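Local coordinates for protein alpha-L-rhamnosidase (PDB 6GSZ) that probably hydrolyses terminal non-reducing alpha-L-rhamnose residues of alpha-L-rhamnosides, as a calcium-binding fungal glycoside hydrolase, at residues T128-Q133 / P257-E262; F454-P458 / F490-W494; T807-A812 / E835-T840. Numbering follows the deposited sequence.

Contact 1 (T128-Q133 / P257-E262)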
loop_
_atom_site.group_PDB
_atom_site.type_symbol
_atom_site.label_atom_id
_atom_site.label_comp_id
_atom_site.label_asym_id
_atom_site.label_seq_id
_atom_site.Cartn_x
_atom_site.Cartn_y
_atom_site.Cartn_z
ATOM N N THR A 128 2.250 28.685 0.244
ATOM C CA THR A 128 3.076 27.546 -0.056
ATOM C C THR A 128 4.556 27.895 0.090
ATOM O O THR A 128 4.981 29.043 -0.069
ATOM C CB THR A 128 2.740 26.995 -1.450
ATOM O OG1 THR A 128 3.358 25.733 -1.627
ATOM C CG2 THR A 128 3.179 27.862 -2.604
ATOM N N HIS A 129 5.372 26.899 0.388
ATOM C CA HIS A 129 6.789 27.068 0.637
ATOM C C HIS A 129 7.597 26.746 -0.610
ATOM O O HIS A 129 7.631 25.614 -1.102
ATOM C CB HIS A 129 7.249 26.207 1.805
ATOM C CG HIS A 129 6.550 26.541 3.068
ATOM N ND1 HIS A 129 6.626 27.802 3.631
ATOM C CD2 HIS A 129 5.685 25.859 3.831
ATOM C CE1 HIS A 129 5.893 27.852 4.721
ATOM N NE2 HIS A 129 5.316 26.634 4.884
ATOM N N ARG A 130 8.324 27.735 -1.091
ATOM C CA ARG A 130 9.252 27.520 -2.187
ATOM C C ARG A 130 10.375 26.587 -1.719
ATOM O O ARG A 130 10.918 26.778 -0.634
ATOM C CB ARG A 130 9.837 28.859 -2.630
ATOM C CG ARG A 130 10.759 28.684 -3.825
ATOM C CD ARG A 130 10.983 30.010 -4.495
ATOM N NE ARG A 130 11.915 29.870 -5.620
ATOM C CZ ARG A 130 12.433 30.929 -6.241
ATOM N NH1 ARG A 130 12.018 32.147 -5.909
ATOM N NH2 ARG A 130 13.345 30.746 -7.194
ATOM N N PRO A 131 10.743 25.534 -2.477
ATOM C CA PRO A 131 11.799 24.638 -2.024
ATOM C C PRO A 131 13.119 25.361 -1.776
ATOM O O PRO A 131 13.420 26.404 -2.435
ATOM C CB PRO A 131 11.905 23.638 -3.178
ATOM C CG PRO A 131 10.483 23.580 -3.675
ATOM C CD PRO A 131 10.074 25.030 -3.696
ATOM N N ILE A 132 13.902 24.834 -0.845
ATOM C CA ILE A 132 15.181 25.378 -0.462
ATOM C C ILE A 132 16.289 24.394 -0.819
ATOM O O ILE A 132 16.146 23.185 -0.534
ATOM C CB ILE A 132 15.207 25.710 1.034
ATOM C CG1 ILE A 132 14.161 26.777 1.367
ATOM C CG2 ILE A 132 16.617 26.031 1.472
ATOM C CD1 ILE A 132 14.454 28.127 0.837
ATOM N N GLN A 133 17.353 24.872 -1.450
ATOM C CA GLN A 133 18.569 24.168 -1.692
ATOM C C GLN A 133 19.502 24.396 -0.510
ATOM O O GLN A 133 19.722 25.535 -0.124
ATOM C CB GLN A 133 19.222 24.617 -2.998
ATOM C CG GLN A 133 18.368 24.364 -4.243
ATOM C CD GLN A 133 18.923 24.969 -5.511
ATOM O OE1 GLN A 133 18.708 24.461 -6.592
ATOM N NE2 GLN A 133 19.572 26.129 -5.422
ATOM N N PRO A 257 15.452 26.649 -9.107
ATOM C CA PRO A 257 14.476 26.719 -10.180
ATOM C C PRO A 257 13.047 26.339 -9.791
ATOM O O PRO A 257 12.098 26.710 -10.505
ATOM C CB PRO A 257 15.040 25.771 -11.247
ATOM C CG PRO A 257 15.868 24.761 -10.428
ATOM C CD PRO A 257 16.464 25.607 -9.316
ATOM N N ILE A 258 12.889 25.537 -8.727
ATOM C CA ILE A 258 11.509 25.231 -8.345
ATOM C C ILE A 258 10.927 26.462 -7.653
ATOM O O ILE A 258 11.379 26.834 -6.572
ATOM C CB ILE A 258 11.386 23.955 -7.484
ATOM C CG1 ILE A 258 12.116 22.740 -8.066
ATOM C CG2 ILE A 258 9.905 23.660 -7.260
ATOM C CD1 ILE A 258 12.307 21.607 -7.084
ATOM N N ILE A 259 9.859 27.014 -8.259
ATOM C CA ILE A 259 9.151 28.145 -7.686
ATOM C C ILE A 259 8.168 27.679 -6.614
ATOM O O ILE A 259 8.052 28.278 -5.541
ATOM C CB ILE A 259 8.427 28.950 -8.785
ATOM C CG1 ILE A 259 9.391 29.373 -9.894
ATOM C CG2 ILE A 259 7.711 30.143 -8.189
ATOM C CD1 ILE A 259 10.602 30.149 -9.417
ATOM N N SER A 260 7.425 26.603 -6.943
ATOM C CA SER A 260 6.504 25.997 -6.002
ATOM C C SER A 260 6.389 24.521 -6.364
ATOM O O SER A 260 6.515 24.172 -7.521
ATOM C CB SER A 260 5.150 26.668 -5.985
ATOM O OG SER A 260 4.561 26.594 -7.254
ATOM N N SER A 261 6.143 23.691 -5.360
ATOM C CA SER A 261 5.900 22.250 -5.623
ATOM C C SER A 261 5.031 21.685 -4.507
ATOM O O SER A 261 5.470 21.670 -3.369
ATOM C CB SER A 261 7.229 21.518 -5.770
ATOM O OG SER A 261 7.023 20.219 -6.305
ATOM N N GLU A 262 3.796 21.346 -4.866
ATOM C CA GLU A 262 2.718 21.068 -3.908
ATOM C C GLU A 262 2.066 19.754 -4.323
ATOM O O GLU A 262 1.854 19.527 -5.492
ATOM C CB GLU A 262 1.662 22.173 -3.937
ATOM C CG GLU A 262 2.215 23.552 -3.718
ATOM C CD GLU A 262 1.111 24.565 -3.812
ATOM O OE1 GLU A 262 0.194 24.535 -2.939
ATOM O OE2 GLU A 262 1.208 25.441 -4.740
HETATM O O HOH W 1 5.642 25.157 -2.956
HETATM O O HOH W 2 7.619 22.796 -1.767
HETATM O O HOH W 3 13.602 26.550 -5.062
#
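The ring of Pro-131 lies over Ile-258, with CG of the proline 3.6 Å from CG2 of the isoleucine, and it buries more surface than any apolar neighbour in the contact; the same CG is 4.4 Å from CB of Ser-261. Next to it the extended side chain of Arg-130 runs along the corner at Ile-258 and Ile-259. Its NE donates a hydrogen bond to Ile-258 O (3.2 Å, N-H...O angle 146°), CD1 of Ile-259 sits over one guanidinium face, 3.6 Å from NH2, and NH2 also bonds to the carbonyl of Gly-256. The chain turns at Ile-259, next to the accepting carbonyl of Ile-258, and Ile-259 and Ser-260 both face Glu-268 in a classic beta bulge. Strand 132-140, an inner strand of its sheet, pairs with 196-205 and 252-254, whereas 258-262, in the alpha-L-rhamnosidase N-terminal family region, pairs with 266-270, so the contact joins the start of 132-140 to another sheet. With no direct backbone hydrogen bonds across the gap, water fills in. One water donates to Thr-128 OG1 (2.7 Å) and His-129 O (2.8 Å) and accepts from Ser-261 N (2.9 Å); a second links His-129 O to Ser-261 O, each 2.9 Å away; a third joins Pro-131 O (2.6 Å) to Ile-258 O (2.7 Å). Thr-128 OG1, 3.2 Å from Glu-262 CG, has its strongest polar partner in Glu-206. A small apolar patch, one arginine and three bridging waters therefore connect the sheets, and the polar share rests on main-chain groups more than on paired side chains.

Contact 2 (F454-P458 / F490-W494). With EDO (1,2-ethanediol), chain B.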
loop_
_atom_site.group_PDB
_atom_site.type_symbol
_atom_site.label_atom_id
_atom_site.label_comp_id
_atom_site.label_asym_id
_atom_site.label_seq_id
_atom_site.Cartn_x
_atom_site.Cartn_y
_atom_site.Cartn_z
ATOM N N PHE A 454 -1.124 2.827 -2.983
ATOM C CA PHE A 454 -0.125 2.403 -1.996
ATOM C C PHE A 454 1.074 3.323 -2.201
ATOM O O PHE A 454 2.001 3.007 -2.919
ATOM C CB PHE A 454 0.165 0.905 -2.127
ATOM C CG PHE A 454 -0.785 0.020 -1.350
ATOM C CD1 PHE A 454 -2.148 -0.015 -1.625
ATOM C CD2 PHE A 454 -0.314 -0.673 -0.248
ATOM C CE1 PHE A 454 -3.001 -0.826 -0.877
ATOM C CE2 PHE A 454 -1.183 -1.465 0.496
ATOM C CZ PHE A 454 -2.512 -1.481 0.212
ATOM N N PHE A 455 0.909 4.546 -1.690
ATOM C CA PHE A 455 1.860 5.655 -1.973
ATOM C C PHE A 455 2.300 6.219 -0.626
ATOM O O PHE A 455 1.713 7.229 -0.195
ATOM C CB PHE A 455 1.164 6.723 -2.813
ATOM C CG PHE A 455 2.068 7.676 -3.561
ATOM C CD1 PHE A 455 2.721 8.728 -2.907
ATOM C CD2 PHE A 455 2.301 7.517 -4.920
ATOM C CE1 PHE A 455 3.547 9.587 -3.595
ATOM C CE2 PHE A 455 3.128 8.397 -5.600
ATOM C CZ PHE A 455 3.753 9.418 -4.947
ATOM N N SER A 456 3.227 5.521 0.049
ATOM C CA SER A 456 3.744 5.769 1.449
ATOM C C SER A 456 2.722 5.241 2.485
ATOM O O SER A 456 3.112 4.528 3.390
ATOM C CB SER A 456 4.201 7.242 1.706
ATOM O OG SER A 456 4.826 7.317 2.936
ATOM N N ILE A 457 1.457 5.664 2.338
ATOM C CA ILE A 457 0.309 5.256 3.163
ATOM C C ILE A 457 -0.767 4.713 2.208
ATOM O O ILE A 457 -0.729 4.991 1.006
ATOM C CB ILE A 457 -0.220 6.437 3.997
ATOM C CG1 ILE A 457 -0.763 7.549 3.097
ATOM C CG2 ILE A 457 0.832 6.946 4.958
ATOM C CD1 ILE A 457 -1.741 8.476 3.793
ATOM N N PRO A 458 -1.737 3.912 2.694
ATOM C CA PRO A 458 -2.827 3.440 1.862
ATOM C C PRO A 458 -3.882 4.535 1.737
ATOM O O PRO A 458 -4.634 4.798 2.678
ATOM C CB PRO A 458 -3.333 2.205 2.614
ATOM C CG PRO A 458 -3.010 2.514 4.076
ATOM C CD PRO A 458 -1.829 3.456 4.073
ATOM N N PHE A 490 5.003 -2.307 4.708
ATOM C CA PHE A 490 4.217 -1.096 4.464
ATOM C C PHE A 490 3.138 -0.942 5.530
ATOM O O PHE A 490 2.948 0.115 6.107
ATOM C CB PHE A 490 3.654 -1.183 3.055
ATOM C CG PHE A 490 2.752 -0.077 2.604
ATOM C CD1 PHE A 490 1.438 -0.028 2.997
ATOM C CD2 PHE A 490 3.220 0.949 1.797
ATOM C CE1 PHE A 490 0.567 0.957 2.553
ATOM C CE2 PHE A 490 2.340 1.913 1.337
ATOM C CZ PHE A 490 1.029 1.952 1.735
ATOM N N LEU A 491 2.374 -2.008 5.767
ATOM C CA LEU A 491 1.264 -1.931 6.732
ATOM C C LEU A 491 1.775 -1.994 8.167
ATOM O O LEU A 491 1.140 -1.404 9.047
ATOM C CB LEU A 491 0.229 -3.010 6.440
ATOM C CG LEU A 491 -0.567 -2.792 5.159
ATOM C CD1 LEU A 491 -1.404 -4.013 4.865
ATOM C CD2 LEU A 491 -1.429 -1.526 5.222
ATOM N N ARG A 492 2.947 -2.617 8.392
ATOM C CA ARG A 492 3.502 -2.571 9.721
ATOM C C ARG A 492 3.694 -1.111 10.190
ATOM O O ARG A 492 3.371 -0.743 11.339
ATOM C CB ARG A 492 4.828 -3.324 9.796
ATOM C CG ARG A 492 5.361 -3.513 11.206
ATOM C CD ARG A 492 6.708 -4.206 11.272
ATOM N NE ARG A 492 6.949 -4.640 12.647
ATOM C CZ ARG A 492 7.900 -5.520 12.973
ATOM N NH1 ARG A 492 8.831 -5.846 12.066
ATOM N NH2 ARG A 492 7.886 -6.107 14.181
ATOM N N ALA A 493 4.305 -0.320 9.299
ATOM C CA ALA A 493 4.586 1.089 9.585
ATOM C C ALA A 493 3.279 1.870 9.800
ATOM O O ALA A 493 3.139 2.650 10.783
ATOM C CB ALA A 493 5.444 1.661 8.472
ATOM N N TRP A 494 2.332 1.674 8.888
ATOM C CA TRP A 494 1.060 2.385 8.977
ATOM C C TRP A 494 0.363 2.111 10.309
ATOM O O TRP A 494 -0.212 2.994 10.961
ATOM C CB TRP A 494 0.194 2.089 7.763
ATOM C CG TRP A 494 -1.067 2.872 7.714
ATOM C CD1 TRP A 494 -1.190 4.198 7.411
ATOM C CD2 TRP A 494 -2.393 2.421 7.993
ATOM N NE1 TRP A 494 -2.511 4.573 7.467
ATOM C CE2 TRP A 494 -3.279 3.512 7.855
ATOM C CE3 TRP A 494 -2.929 1.185 8.388
ATOM C CZ2 TRP A 494 -4.656 3.423 8.066
ATOM C CZ3 TRP A 494 -4.282 1.097 8.616
ATOM C CH2 TRP A 494 -5.134 2.196 8.473
HETATM C C1 EDO B . 5.975 2.306 4.351
HETATM O O1 EDO B . 5.628 3.569 3.677
HETATM C C2 EDO B . 7.089 1.512 3.661
HETATM O O2 EDO B . 6.595 0.502 2.685
HETATM O O HOH W 4 3.117 2.803 5.453
#
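Within the six-hairpin glycosidase domain, the loop that follows helix 437-453 packs here against helix 488-503, an aromatic-proline contact near the centre of the chain. Stacking comes first: the rings of Phe-454 and Phe-490 form an offset stack, centroids 4.8 Å apart and planes at 30°, with Phe-454 CD2 3.4 Å from Phe-490 CE1. A CH-pi interaction follows one helical turn on, where Pro-458 CD lies 3.6 Å from the centroid of the five-membered ring of Trp-494, 17° off its normal. Apolar contacts fill the space between: Pro-458 CD is 3.8 Å from Phe-490 CE1, and Ile-457 CB is 4.2 Å from Trp-494 CD1. Helix 471-484 closes the cluster through Ile-474, which touches both Phe-454 and Trp-494. No hydrogen bond directly joins the segments, so the polar link is indirect: a water donates to Ser-456 O (2.7 Å) and Phe-490 O (2.8 Å), while O1 of a 1,2-ethanediol, probably from the crystallisation liquor, donates to the same Ser-456 O at 2.7 Å.

Contact 3 (T807-A812 / E835-T840)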
loop_
_atom_site.group_PDB
_atom_site.type_symbol
_atom_site.label_atom_id
_atom_site.label_comp_id
_atom_site.label_asym_id
_atom_site.label_seq_id
_atom_site.Cartn_x
_atom_site.Cartn_y
_atom_site.Cartn_z
ATOM N N THR A 807 3.946 -17.063 -2.069
ATOM C CA THR A 807 3.857 -17.235 -0.646
ATOM C C THR A 807 5.211 -16.954 -0.008
ATOM O O THR A 807 6.238 -16.943 -0.714
ATOM C CB THR A 807 3.440 -18.668 -0.244
ATOM O OG1 THR A 807 4.565 -19.543 -0.326
ATOM C CG2 THR A 807 2.267 -19.229 -1.012
ATOM N N PRO A 808 5.258 -16.798 1.336
ATOM C CA PRO A 808 6.533 -16.758 2.037
ATOM C C PRO A 808 7.475 -17.964 1.848
ATOM O O PRO A 808 8.640 -17.899 2.238
ATOM C CB PRO A 808 6.079 -16.601 3.501
ATOM C CG PRO A 808 4.715 -15.946 3.457
ATOM C CD PRO A 808 4.110 -16.616 2.244
ATOM N N TYR A 809 6.961 -19.046 1.246
ATOM C CA TYR A 809 7.696 -20.291 0.993
ATOM C C TYR A 809 8.133 -20.450 -0.469
ATOM O O TYR A 809 8.975 -21.335 -0.765
ATOM C CB TYR A 809 6.853 -21.495 1.404
ATOM C CG TYR A 809 6.524 -21.436 2.867
ATOM C CD1 TYR A 809 7.377 -22.012 3.800
ATOM C CD2 TYR A 809 5.389 -20.786 3.333
ATOM C CE1 TYR A 809 7.151 -21.886 5.159
ATOM C CE2 TYR A 809 5.135 -20.653 4.681
ATOM C CZ TYR A 809 6.020 -21.202 5.608
ATOM O OH TYR A 809 5.827 -21.060 6.953
ATOM N N GLY A 810 7.528 -19.690 -1.383
ATOM C CA GLY A 810 7.682 -19.906 -2.795
ATOM C C GLY A 810 6.338 -19.917 -3.510
ATOM O O GLY A 810 5.267 -19.641 -2.915
ATOM N N MET A 811 6.389 -20.163 -4.819
ATOM C CA MET A 811 5.213 -19.985 -5.650
ATOM C C MET A 811 4.164 -21.076 -5.414
ATOM O O MET A 811 4.476 -22.286 -5.417
ATOM C CB MET A 811 5.599 -19.977 -7.127
ATOM C CG MET A 811 4.480 -19.514 -8.035
ATOM S SD MET A 811 4.007 -17.785 -7.775
ATOM C CE MET A 811 5.514 -16.997 -8.310
ATOM N N ALA A 812 2.921 -20.632 -5.184
ATOM C CA ALA A 812 1.735 -21.465 -5.276
ATOM C C ALA A 812 0.962 -21.059 -6.525
ATOM O O ALA A 812 0.954 -19.881 -6.887
ATOM C CB ALA A 812 0.851 -21.315 -4.063
ATOM N N GLU A 835 0.382 -26.036 -8.149
ATOM C CA GLU A 835 1.760 -25.950 -7.688
ATOM C C GLU A 835 1.760 -25.575 -6.211
ATOM O O GLU A 835 1.110 -24.596 -5.836
ATOM C CB GLU A 835 2.450 -24.868 -8.494
ATOM C CG GLU A 835 3.890 -24.645 -8.201
ATOM C CD GLU A 835 4.470 -23.501 -9.041
ATOM O OE1 GLU A 835 3.666 -22.727 -9.711
ATOM O OE2 GLU A 835 5.710 -23.377 -9.039
ATOM N N VAL A 836 2.451 -26.373 -5.404
ATOM C CA VAL A 836 2.521 -26.240 -3.941
ATOM C C VAL A 836 3.988 -26.072 -3.592
ATOM O O VAL A 836 4.808 -26.901 -3.965
ATOM C CB VAL A 836 1.875 -27.448 -3.239
ATOM C CG1 VAL A 836 2.023 -27.431 -1.717
ATOM C CG2 VAL A 836 0.412 -27.548 -3.644
ATOM N N PRO A 837 4.387 -24.973 -2.912
ATOM C CA PRO A 837 5.804 -24.746 -2.702
ATOM C C PRO A 837 6.449 -25.635 -1.653
ATOM O O PRO A 837 5.778 -26.171 -0.739
ATOM C CB PRO A 837 5.874 -23.249 -2.315
ATOM C CG PRO A 837 4.501 -22.954 -1.731
ATOM C CD PRO A 837 3.532 -23.887 -2.418
ATOM N N PRO A 838 7.795 -25.775 -1.753
ATOM C CA PRO A 838 8.561 -26.494 -0.750
ATOM C C PRO A 838 8.181 -26.010 0.655
ATOM O O PRO A 838 8.026 -24.817 0.903
ATOM C CB PRO A 838 10.026 -26.208 -1.124
ATOM C CG PRO A 838 9.972 -25.915 -2.602
ATOM C CD PRO A 838 8.662 -25.198 -2.802
ATOM N N ASN A 839 8.153 -26.942 1.601
ATOM C CA ASN A 839 7.940 -26.697 3.031
ATOM C C ASN A 839 6.481 -26.377 3.374
ATOM O O ASN A 839 6.210 -25.962 4.517
ATOM C CB ASN A 839 8.890 -25.618 3.574
ATOM C CG ASN A 839 9.352 -25.938 4.982
ATOM O OD1 ASN A 839 9.326 -27.118 5.396
ATOM N ND2 ASN A 839 9.798 -24.942 5.736
ATOM N N THR A 840 5.562 -26.539 2.406
ATOM C CA THR A 840 4.131 -26.335 2.657
ATOM C C THR A 840 3.357 -27.617 2.312
ATOM O O THR A 840 3.881 -28.506 1.630
ATOM C CB THR A 840 3.575 -25.140 1.873
ATOM O OG1 THR A 840 3.447 -25.451 0.472
ATOM C CG2 THR A 840 4.419 -23.897 2.071
HETATM O O HOH W 5 6.550 -23.885 -6.003
#
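This contact sits at the open end of a beta hairpin in the C-terminal beta domain, away from its connecting loop, where strands 810-819 and 828-836 part into two turns with proline and tyrosine between. A type I turn runs from Thr-807 to Gly-810; Tyr-809 N donates to Thr-807 OG1 at 2.9 Å, making an ST turn. Facing it, a type II turn spans Pro-837 to Thr-840. The Tyr-809 ring meets Thr-840, CG to CG2 3.3 Å, and touches Val-63, a ligand of a bound calcium. At Gly-810 the backbone angles (132°/-178°) would jam a CB against the preceding carbonyl O, which calls for glycine, and set it 3.3 Å from Pro-837 CB. Ala-812 CA makes a CA-H...O contact with Glu-835 O (3.2 Å), and a water joins Met-811 O (2.7 Å) to Glu-835 OE2 (3.2 Å), while Glu-835 OE1 is hydrogen-bonded to Ser-813 OG. Because Pro-837 has no amide hydrogen, direct backbone pairing gives way here to van der Waals contact and water.

How the contacts relate
The three contacts follow one another along the chain, and none touches another. Contact 2 is central, about 5 Å from the chain's centre; the centres of contacts 1 and 3 lie about 28 and 23 Å from the chain's centre, on opposite sides of it and about 48 Å apart. Contact 2 is about 26 Å from each, centre to centre. It does not line the sugar pocket; the side chain of Trp-494 stays about 11 Å from the bound glucose. Contacts 1 and 3 each come near a different calcium ion, about 5 Å from the side chain of Ile-259 and about 4 Å from that of Glu-835. Pro-808 of contact 3 lines a 2-(2-methoxyethoxy)ethanol pocket, the molecule probably from the crystallisation liquor.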